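Local coordinates for protein induced by osmotic stress (Scheffersomyces stipitis, PDB 5YWN) that probably catalyses the NADP(H)-dependent reduction of carbonyl compounds, haloketones among them, as an oxidoreductase of the extended short-chain dehydrogenase/reductase type, at residues Q16-L21 against K243-A248; V74-H79 against A247-D252; R276-Q281 against D317-V322. The protein carries 1 engineered substitution. All blocks are in the same frame, centred on the assembly; numbering follows the deposited sequence.

Contact 1: residues Q16-L21 against K243-A248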
loop_
_atom_site.group_PDB
_atom_site.type_symbol
_atom_site.label_atom_id
_atom_site.label_comp_id
_atom_site.label_asym_id
_atom_site.label_seq_id
_atom_site.Cartn_x
_atom_site.Cartn_y
_atom_site.Cartn_z
ATOM N N GLN A 16 -8.542 -2.355 -2.359
ATOM C CA GLN A 16 -9.385 -3.127 -3.252
ATOM C C GLN A 16 -8.813 -4.485 -3.651
ATOM O O GLN A 16 -9.511 -5.385 -3.733
ATOM C CB GLN A 16 -9.839 -2.325 -4.457
ATOM C CG GLN A 16 -10.857 -1.264 -4.124
ATOM C CD GLN A 16 -11.598 -0.706 -5.306
ATOM O OE1 GLN A 16 -12.214 -1.414 -6.033
ATOM N NE2 GLN A 16 -11.544 0.584 -5.461
ATOM N N GLN A 17 -7.529 -4.560 -3.929
ATOM C CA GLN A 17 -6.869 -5.799 -4.168
ATOM C C GLN A 17 -6.853 -6.691 -2.933
ATOM O O GLN A 17 -7.058 -7.818 -3.036
ATOM C CB GLN A 17 -5.473 -5.593 -4.739
ATOM C CG GLN A 17 -5.423 -5.200 -6.209
ATOM C CD GLN A 17 -5.649 -6.364 -7.170
ATOM O OE1 GLN A 17 -6.168 -7.334 -6.828
ATOM N NE2 GLN A 17 -5.246 -6.205 -8.354
ATOM N N ILE A 18 -6.634 -6.117 -1.778
ATOM C CA ILE A 18 -6.718 -6.842 -0.554
ATOM C C ILE A 18 -8.137 -7.404 -0.396
ATOM O O ILE A 18 -8.280 -8.517 -0.107
ATOM C CB ILE A 18 -6.361 -5.935 0.643
ATOM C CG1 ILE A 18 -4.860 -5.655 0.677
ATOM C CG2 ILE A 18 -6.827 -6.513 1.971
ATOM C CD1 ILE A 18 -4.442 -4.686 1.727
ATOM N N ILE A 19 -9.140 -6.589 -0.626
ATOM C CA ILE A 19 -10.504 -6.989 -0.481
ATOM C C ILE A 19 -10.855 -8.126 -1.442
ATOM O O ILE A 19 -11.366 -9.069 -1.042
ATOM C CB ILE A 19 -11.462 -5.790 -0.647
ATOM C CG1 ILE A 19 -11.320 -4.802 0.519
ATOM C CG2 ILE A 19 -12.902 -6.244 -0.811
ATOM C CD1 ILE A 19 -11.914 -3.465 0.311
ATOM N N ALA A 20 -10.469 -8.008 -2.695
ATOM C CA ALA A 20 -10.719 -9.041 -3.675
ATOM C C ALA A 20 -10.052 -10.344 -3.292
ATOM O O ALA A 20 -10.630 -11.357 -3.444
ATOM C CB ALA A 20 -10.285 -8.613 -5.041
ATOM N N LEU A 21 -8.837 -10.291 -2.800
ATOM C CA LEU A 21 -8.209 -11.465 -2.328
ATOM C C LEU A 21 -8.877 -12.065 -1.107
ATOM O O LEU A 21 -9.118 -13.203 -1.073
ATOM C CB LEU A 21 -6.756 -11.223 -2.042
ATOM C CG LEU A 21 -6.009 -12.383 -1.396
ATOM C CD1 LEU A 21 -6.007 -13.585 -2.282
ATOM C CD2 LEU A 21 -4.600 -12.027 -0.974
ATOM N N LYS A 243 -1.308 -10.352 -0.857
ATOM C CA LYS A 243 -1.004 -11.641 -0.327
ATOM C C LYS A 243 -0.243 -11.515 0.963
ATOM O O LYS A 243 -0.466 -12.258 1.833
ATOM C CB LYS A 243 -0.292 -12.532 -1.316
ATOM C CG LYS A 243 -1.165 -12.990 -2.452
ATOM C CD LYS A 243 -0.542 -14.058 -3.317
ATOM C CE LYS A 243 0.459 -13.512 -4.297
ATOM N NZ LYS A 243 0.906 -14.507 -5.257
ATOM N N ALA A 244 0.642 -10.530 1.054
ATOM C CA ALA A 244 1.371 -10.236 2.268
ATOM C C ALA A 244 0.472 -9.820 3.423
ATOM O O ALA A 244 0.689 -10.209 4.515
ATOM C CB ALA A 244 2.471 -9.235 2.052
ATOM N N HIS A 245 -0.543 -9.059 3.122
ATOM C CA HIS A 245 -1.516 -8.711 4.129
ATOM C C HIS A 245 -2.233 -9.968 4.652
ATOM O O HIS A 245 -2.384 -10.119 5.799
ATOM C CB HIS A 245 -2.471 -7.632 3.646
ATOM C CG HIS A 245 -1.919 -6.243 3.701
ATOM N ND1 HIS A 245 -0.982 -5.780 2.823
ATOM C CD2 HIS A 245 -2.148 -5.232 4.557
ATOM C CE1 HIS A 245 -0.686 -4.541 3.115
ATOM N NE2 HIS A 245 -1.388 -4.182 4.157
ATOM N N LEU A 246 -2.580 -10.874 3.765
ATOM C CA LEU A 246 -3.181 -12.113 4.152
ATOM C C LEU A 246 -2.287 -12.940 5.037
ATOM O O LEU A 246 -2.686 -13.329 6.080
ATOM C CB LEU A 246 -3.554 -12.922 2.951
ATOM C CG LEU A 246 -4.344 -14.165 3.204
ATOM C CD1 LEU A 246 -5.716 -13.776 3.661
ATOM C CD2 LEU A 246 -4.416 -15.009 1.960
ATOM N N ALA A 247 -1.049 -13.084 4.643
ATOM C CA ALA A 247 -0.060 -13.758 5.429
ATOM C C ALA A 247 0.070 -13.064 6.782
ATOM O O ALA A 247 0.188 -13.693 7.774
ATOM C CB ALA A 247 1.277 -13.713 4.743
ATOM N N ALA A 248 -0.000 -11.767 6.775
ATOM C CA ALA A 248 0.258 -10.964 7.937
ATOM C C ALA A 248 -0.701 -11.234 9.077
ATOM O O ALA A 248 -0.348 -11.040 10.176
ATOM C CB ALA A 248 0.283 -9.497 7.610
#

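Contact 2: residues V74-H79 against A247-D252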
loop_
_atom_site.group_PDB
_atom_site.type_symbol
_atom_site.label_atom_id
_atom_site.label_comp_id
_atom_site.label_asym_id
_atom_site.label_seq_id
_atom_site.Cartn_x
_atom_site.Cartn_y
_atom_site.Cartn_z
ATOM N N VAL A 74 -16.480 -9.079 13.210
ATOM C CA VAL A 74 -15.135 -8.806 12.748
ATOM C C VAL A 74 -14.108 -9.253 13.792
ATOM O O VAL A 74 -14.200 -8.918 14.904
ATOM C CB VAL A 74 -14.974 -7.310 12.445
ATOM C CG1 VAL A 74 -13.511 -6.911 12.268
ATOM C CG2 VAL A 74 -15.804 -6.923 11.278
ATOM N N THR A 75 -13.166 -10.066 13.388
ATOM C CA THR A 75 -12.050 -10.439 14.221
ATOM C C THR A 75 -10.632 -10.047 13.712
ATOM O O THR A 75 -9.692 -10.342 14.327
ATOM C CB THR A 75 -12.076 -11.917 14.526
ATOM O OG1 THR A 75 -11.814 -12.629 13.359
ATOM C CG2 THR A 75 -13.401 -12.353 15.130
ATOM N N ILE A 76 -10.566 -9.451 12.543
ATOM C CA ILE A 76 -9.357 -8.956 11.898
ATOM C C ILE A 76 -9.513 -7.501 11.442
ATOM O O ILE A 76 -10.498 -7.157 10.880
ATOM C CB ILE A 76 -8.972 -9.813 10.671
ATOM C CG1 ILE A 76 -9.059 -11.293 10.983
ATOM C CG2 ILE A 76 -7.636 -9.411 10.106
ATOM C CD1 ILE A 76 -7.928 -11.822 11.803
ATOM N N PHE A 77 -8.525 -6.668 11.707
ATOM C CA PHE A 77 -8.539 -5.294 11.243
ATOM C C PHE A 77 -7.319 -4.990 10.400
ATOM O O PHE A 77 -6.241 -5.078 10.864
ATOM C CB PHE A 77 -8.655 -4.320 12.394
ATOM C CG PHE A 77 -9.072 -2.929 12.008
ATOM C CD1 PHE A 77 -8.238 -2.104 11.317
ATOM C CD2 PHE A 77 -10.320 -2.458 12.341
ATOM C CE1 PHE A 77 -8.630 -0.837 10.975
ATOM C CE2 PHE A 77 -10.732 -1.203 11.984
ATOM C CZ PHE A 77 -9.882 -0.387 11.310
ATOM N N LEU A 78 -7.531 -4.605 9.170
ATOM C CA LEU A 78 -6.475 -4.114 8.333
ATOM C C LEU A 78 -6.608 -2.600 8.140
ATOM O O LEU A 78 -7.488 -2.125 7.463
ATOM C CB LEU A 78 -6.468 -4.858 7.045
ATOM C CG LEU A 78 -6.734 -6.356 7.106
ATOM C CD1 LEU A 78 -6.847 -6.997 5.766
ATOM C CD2 LEU A 78 -5.683 -7.048 7.906
ATOM N N HIS A 79 -5.715 -1.874 8.770
ATOM C CA HIS A 79 -5.659 -0.443 8.670
ATOM C C HIS A 79 -4.766 0.016 7.517
ATOM O O HIS A 79 -3.575 0.034 7.615
ATOM C CB HIS A 79 -5.184 0.141 9.980
ATOM C CG HIS A 79 -5.182 1.633 10.015
ATOM N ND1 HIS A 79 -6.135 2.388 9.402
ATOM C CD2 HIS A 79 -4.340 2.506 10.599
ATOM C CE1 HIS A 79 -5.887 3.657 9.611
ATOM N NE2 HIS A 79 -4.807 3.753 10.339
ATOM N N ALA A 247 -1.049 -13.084 4.643
ATOM C CA ALA A 247 -0.060 -13.758 5.429
ATOM C C ALA A 247 0.070 -13.064 6.782
ATOM O O ALA A 247 0.188 -13.693 7.774
ATOM C CB ALA A 247 1.277 -13.713 4.743
ATOM N N ALA A 248 -0.000 -11.767 6.775
ATOM C CA ALA A 248 0.258 -10.964 7.937
ATOM C C ALA A 248 -0.701 -11.234 9.077
ATOM O O ALA A 248 -0.348 -11.040 10.176
ATOM C CB ALA A 248 0.283 -9.497 7.610
ATOM N N PHE A 249 -1.934 -11.581 8.741
ATOM C CA PHE A 249 -2.895 -12.010 9.725
ATOM C C PHE A 249 -3.151 -13.506 9.907
ATOM O O PHE A 249 -3.597 -13.904 10.927
ATOM C CB PHE A 249 -4.174 -11.193 9.665
ATOM C CG PHE A 249 -5.149 -11.572 8.579
ATOM C CD1 PHE A 249 -6.062 -12.566 8.761
ATOM C CD2 PHE A 249 -5.223 -10.855 7.433
ATOM C CE1 PHE A 249 -6.963 -12.865 7.779
ATOM C CE2 PHE A 249 -6.146 -11.122 6.476
ATOM C CZ PHE A 249 -7.016 -12.124 6.641
ATOM N N GLU A 250 -2.965 -14.282 8.857
ATOM C CA GLU A 250 -3.104 -15.725 8.872
ATOM C C GLU A 250 -2.033 -16.515 9.572
ATOM O O GLU A 250 -2.323 -17.450 10.195
ATOM C CB GLU A 250 -3.375 -16.281 7.484
ATOM C CG GLU A 250 -4.709 -15.935 6.876
ATOM C CD GLU A 250 -5.053 -16.722 5.616
ATOM O OE1 GLU A 250 -6.210 -16.877 5.351
ATOM O OE2 GLU A 250 -4.202 -17.155 4.902
ATOM N N LYS A 251 -0.780 -16.140 9.399
ATOM C CA LYS A 251 0.356 -16.901 9.895
ATOM C C LYS A 251 0.801 -16.540 11.315
ATOM O O LYS A 251 0.978 -15.418 11.633
ATOM C CB LYS A 251 1.561 -16.774 8.964
ATOM C CG LYS A 251 1.314 -17.163 7.541
ATOM C CD LYS A 251 2.554 -17.029 6.711
ATOM C CE LYS A 251 2.385 -17.495 5.284
ATOM N NZ LYS A 251 2.190 -18.934 5.118
ATOM N N ASP A 252 1.050 -17.551 12.111
ATOM C CA ASP A 252 1.507 -17.377 13.457
ATOM C C ASP A 252 2.865 -16.664 13.471
ATOM O O ASP A 252 3.104 -15.876 14.297
ATOM C CB ASP A 252 1.617 -18.702 14.186
ATOM C CG ASP A 252 0.302 -19.193 14.782
ATOM O OD1 ASP A 252 -0.707 -18.486 14.837
ATOM O OD2 ASP A 252 0.313 -20.346 15.193
#

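Contact 3: residues R276-Q281 against D317-V322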
loop_
_atom_site.group_PDB
_atom_site.type_symbol
_atom_site.label_atom_id
_atom_site.label_comp_id
_atom_site.label_asym_id
_atom_site.label_seq_id
_atom_site.Cartn_x
_atom_site.Cartn_y
_atom_site.Cartn_z
ATOM N N ARG A 276 7.315 -1.574 -24.922
ATOM C CA ARG A 276 7.533 -1.641 -26.341
ATOM C C ARG A 276 7.541 -3.065 -26.917
ATOM O O ARG A 276 7.005 -3.271 -27.944
ATOM C CB ARG A 276 8.760 -0.839 -26.759
ATOM C CG ARG A 276 8.692 0.652 -26.524
ATOM C CD ARG A 276 10.037 1.322 -26.689
ATOM N NE ARG A 276 10.520 1.065 -28.014
ATOM C CZ ARG A 276 10.101 1.703 -29.085
ATOM N NH1 ARG A 276 9.285 2.709 -28.968
ATOM N NH2 ARG A 276 10.532 1.350 -30.257
ATOM N N LYS A 277 8.162 -4.012 -26.237
ATOM C CA LYS A 277 8.119 -5.407 -26.620
ATOM C C LYS A 277 6.739 -6.057 -26.542
ATOM O O LYS A 277 6.329 -6.692 -27.417
ATOM C CB LYS A 277 9.088 -6.194 -25.786
ATOM C CG LYS A 277 10.541 -5.879 -26.027
ATOM C CD LYS A 277 11.424 -6.668 -25.092
ATOM C CE LYS A 277 12.879 -6.638 -25.500
ATOM N NZ LYS A 277 13.475 -5.348 -25.255
ATOM N N ASN A 278 6.064 -5.858 -25.445
ATOM C CA ASN A 278 4.718 -6.292 -25.204
ATOM C C ASN A 278 3.582 -5.666 -25.975
ATOM O O ASN A 278 2.667 -6.314 -26.246
ATOM C CB ASN A 278 4.437 -6.391 -23.716
ATOM C CG ASN A 278 5.263 -7.447 -23.060
ATOM O OD1 ASN A 278 4.950 -8.583 -23.117
ATOM N ND2 ASN A 278 6.349 -7.056 -22.501
ATOM N N PHE A 279 3.687 -4.392 -26.282
ATOM C CA PHE A 279 2.670 -3.646 -26.978
ATOM C C PHE A 279 3.284 -2.958 -28.199
ATOM O O PHE A 279 3.395 -1.780 -28.311
ATOM C CB PHE A 279 1.957 -2.686 -26.053
ATOM C CG PHE A 279 1.493 -3.309 -24.796
ATOM C CD1 PHE A 279 0.282 -3.900 -24.730
ATOM C CD2 PHE A 279 2.300 -3.342 -23.695
ATOM C CE1 PHE A 279 -0.142 -4.497 -23.582
ATOM C CE2 PHE A 279 1.883 -3.924 -22.534
ATOM C CZ PHE A 279 0.665 -4.517 -22.483
ATOM N N PRO A 280 3.692 -3.773 -29.150
ATOM C CA PRO A 280 4.440 -3.318 -30.302
ATOM C C PRO A 280 3.668 -2.400 -31.247
ATOM O O PRO A 280 4.275 -1.725 -31.980
ATOM C CB PRO A 280 4.906 -4.599 -30.960
ATOM C CG PRO A 280 3.963 -5.612 -30.542
ATOM C CD PRO A 280 3.434 -5.210 -29.218
ATOM N N GLN A 281 2.360 -2.376 -31.151
ATOM C CA GLN A 281 1.556 -1.388 -31.784
ATOM C C GLN A 281 1.791 -0.007 -31.242
ATOM O O GLN A 281 1.484 0.902 -31.868
ATOM C CB GLN A 281 0.077 -1.734 -31.789
ATOM C CG GLN A 281 -0.671 -1.557 -30.492
ATOM C CD GLN A 281 -0.425 -2.677 -29.532
ATOM O OE1 GLN A 281 0.552 -3.323 -29.605
ATOM N NE2 GLN A 281 -1.309 -2.865 -28.620
ATOM N N ASP A 317 7.102 -10.896 -11.347
ATOM C CA ASP A 317 8.198 -10.154 -11.913
ATOM C C ASP A 317 7.752 -8.833 -12.518
ATOM O O ASP A 317 6.625 -8.627 -12.729
ATOM C CB ASP A 317 9.051 -11.017 -12.818
ATOM C CG ASP A 317 8.494 -11.187 -14.200
ATOM O OD1 ASP A 317 7.507 -10.608 -14.539
ATOM O OD2 ASP A 317 9.121 -11.892 -14.996
ATOM N N PHE A 318 8.686 -7.959 -12.758
ATOM C CA PHE A 318 8.399 -6.604 -13.159
ATOM C C PHE A 318 7.639 -6.512 -14.482
ATOM O O PHE A 318 6.709 -5.799 -14.603
ATOM C CB PHE A 318 9.697 -5.810 -13.218
ATOM C CG PHE A 318 9.554 -4.452 -13.791
ATOM C CD1 PHE A 318 9.145 -3.422 -13.023
ATOM C CD2 PHE A 318 9.875 -4.207 -15.077
ATOM C CE1 PHE A 318 9.003 -2.172 -13.541
ATOM C CE2 PHE A 318 9.734 -2.957 -15.610
ATOM C CZ PHE A 318 9.300 -1.942 -14.846
ATOM N N GLU A 319 8.051 -7.295 -15.436
ATOM C CA GLU A 319 7.408 -7.332 -16.718
ATOM C C GLU A 319 5.944 -7.770 -16.582
ATOM O O GLU A 319 5.112 -7.206 -17.160
ATOM C CB GLU A 319 8.169 -8.240 -17.652
ATOM C CG GLU A 319 7.530 -8.438 -18.990
ATOM C CD GLU A 319 8.455 -8.893 -20.109
ATOM O OE1 GLU A 319 7.953 -9.183 -21.152
ATOM O OE2 GLU A 319 9.635 -8.939 -19.974
ATOM N N THR A 320 5.694 -8.772 -15.795
ATOM C CA THR A 320 4.361 -9.256 -15.618
ATOM C C THR A 320 3.467 -8.197 -14.986
ATOM O O THR A 320 2.397 -7.961 -15.458
ATOM C CB THR A 320 4.301 -10.602 -14.890
ATOM O OG1 THR A 320 5.155 -11.537 -15.513
ATOM C CG2 THR A 320 2.916 -11.174 -14.935
ATOM N N SER A 321 3.959 -7.542 -13.952
ATOM C CA SER A 321 3.193 -6.536 -13.255
ATOM C C SER A 321 2.871 -5.385 -14.212
ATOM O O SER A 321 1.778 -4.991 -14.341
ATOM C CB SER A 321 3.950 -6.045 -12.027
ATOM O OG SER A 321 3.241 -5.087 -11.329
ATOM N N VAL A 322 3.881 -4.934 -14.918
ATOM C CA VAL A 322 3.717 -3.905 -15.904
ATOM C C VAL A 322 2.761 -4.326 -17.031
ATOM O O VAL A 322 1.895 -3.624 -17.314
ATOM C CB VAL A 322 5.088 -3.481 -16.464
ATOM C CG1 VAL A 322 4.989 -2.712 -17.744
ATOM C CG2 VAL A 322 5.834 -2.649 -15.452
#

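Contact 1: residues Q16-L21 against K243-A248
I18 lays its CD1 methyl on the imidazole ring of H245, where the axes of helical segments 16-21 and 243-248 come within 9.6 Å at a crossing angle of -60°. The methyl stands almost exactly over the middle of the ring: CD1 of I18 is 3.6 Å from the H245 ring centroid, a clear CH-pi contact over the face. With CG1 beside the backbone N and CD1 anti along the chain (chi2 175°), the methyl is carried out to the ring. H245 is turned so that its two nitrogens serve other partners, ND1 binding the carbonyl oxygen of V241 one turn back and NE2 the hydroxyl of T123, which together fix the rotation of the ring. Cutting the imidazole back to an alanine is likely to leave the T123 hydroxyl and the V241 carbonyl without this mate, and to open a gap next to the I18 methyl. One turn further along, L21 has CG anti to its own backbone nitrogen (chi1 174°), directing CD2 against the opposing backbone. That methyl approaches K243 CA at 3.7 Å and lies alongside K243 CG at 3.9 Å; L246 CB lies farther off, 4.2 Å from L21 CD2. The contact thus joins helix 13-24, which follows strand 4-7 of the sheet, to helix 238-250; H245 also rests on V190 of strand 186-192, and A244 and A247 of the same helix lean on L311 of helix 305-311.

Contact 2: residues V74-H79 against A247-D252
I76 and F249 mark the nearest backbone approach between strand 74-79 and the end of helix 238-250, their CA atoms lying 7.5 Å apart. The helix is finishing here: K251 N still bonds to A247 O at 3.1 Å, yet K251 is the first residue to leave helical backbone angles. Along the extended strand, I76 and L78 lie two residues apart and so turn the same way, toward the helix, and no hydrogen bond crosses the gap. F249 does most of the work. Its CG sits between the backbone N and the carbonyl carbon (chi1 80°), an uncommon choice within a helix, and this turns the ring toward the strand. I76 meets one ring face: CG2 of I76 is 3.8 Å from the F249 ring centroid, 19° off the normal and shifted toward the CG side, where I76 CG2 to F249 CG is 3.6 Å. A second isoleucine methyl follows, I76 CD1 reaching F249 CD1 at 3.6 Å. L78 crosses F249 at about a right angle, its CD2 3.9 Å from F249 CD2. R119 of the adjoining strand 119-123 touches both I76 and F249. The contact packs helix 238-250 on the parallel sheet, the helix-on-sheet layering of a Rossmann fold, here at strand 74-79, the fourth in the order 3-2-1-4-5-6-7, just before T80, which binds NADP(+).

Contact 3: residues R276-Q281 against D317-V322
N278 and E319 meet side chain to side chain, amide against carboxylate, with the two flat groups turned nearly perpendicular, 79° between their planes. The bond is simple and straight: N278 ND2 donates to E319 OE1 over 3.0 Å with an N-H...O angle of 171°. On the asparagine side the acceptor lies in the amide plane, where an ND2 hydrogen points; on the glutamate side the donor stands above the carboxylate plane, tilted well out of it. E319 gets there by stretching out, with CG anti to the backbone N (chi1 176°) and the chain extended beyond it, which carries the carboxylate out to the amide. The same ND2 also bonds the carbonyl oxygen of V274, one turn back in helix 268-278; V274 O is the stronger partner, and this second bond probably restrains the rotation of the amide. Beside E319, D317 caps the helix that begins at F318: D317 OD1 takes T320 N at 2.9 Å and T320 OG1 at 2.7 Å. Apolar neighbours lie close by, since V274 touches both E319 and V322, and F279 reaches along helix 318-332 to I326 and L330. The bond therefore links the last turn of one helix to the first turn of another at the protein surface. A carboxylate acceptor in a helix's first turn is likely to be eased by the helix dipole, and pairing with a neutral amide would probably leave its negative charge in place.

How the contacts relate
Contacts 1 and 2 are adjoining parts of one packing region on helix 238-250: they share A247 and A248, and have centres 10 Å apart. They meet directly, I18 CG2 packing on L78 CD1 at 3.8 Å, so that helices 13-24 and 238-250 and strand 74-79 pack together. The H245 side chain is about 6 Å from the bound NADP, that of L78 about 10 Å, and I18 adjoins L14 and T80 of the binding site. Contact 3 stands apart, its centre 24 Å from that of contact 1 and 33 Å from that of contact 2, with nearest atoms about 9 and 17 Å away; it joins later helices, away from the annotated cofactor sites.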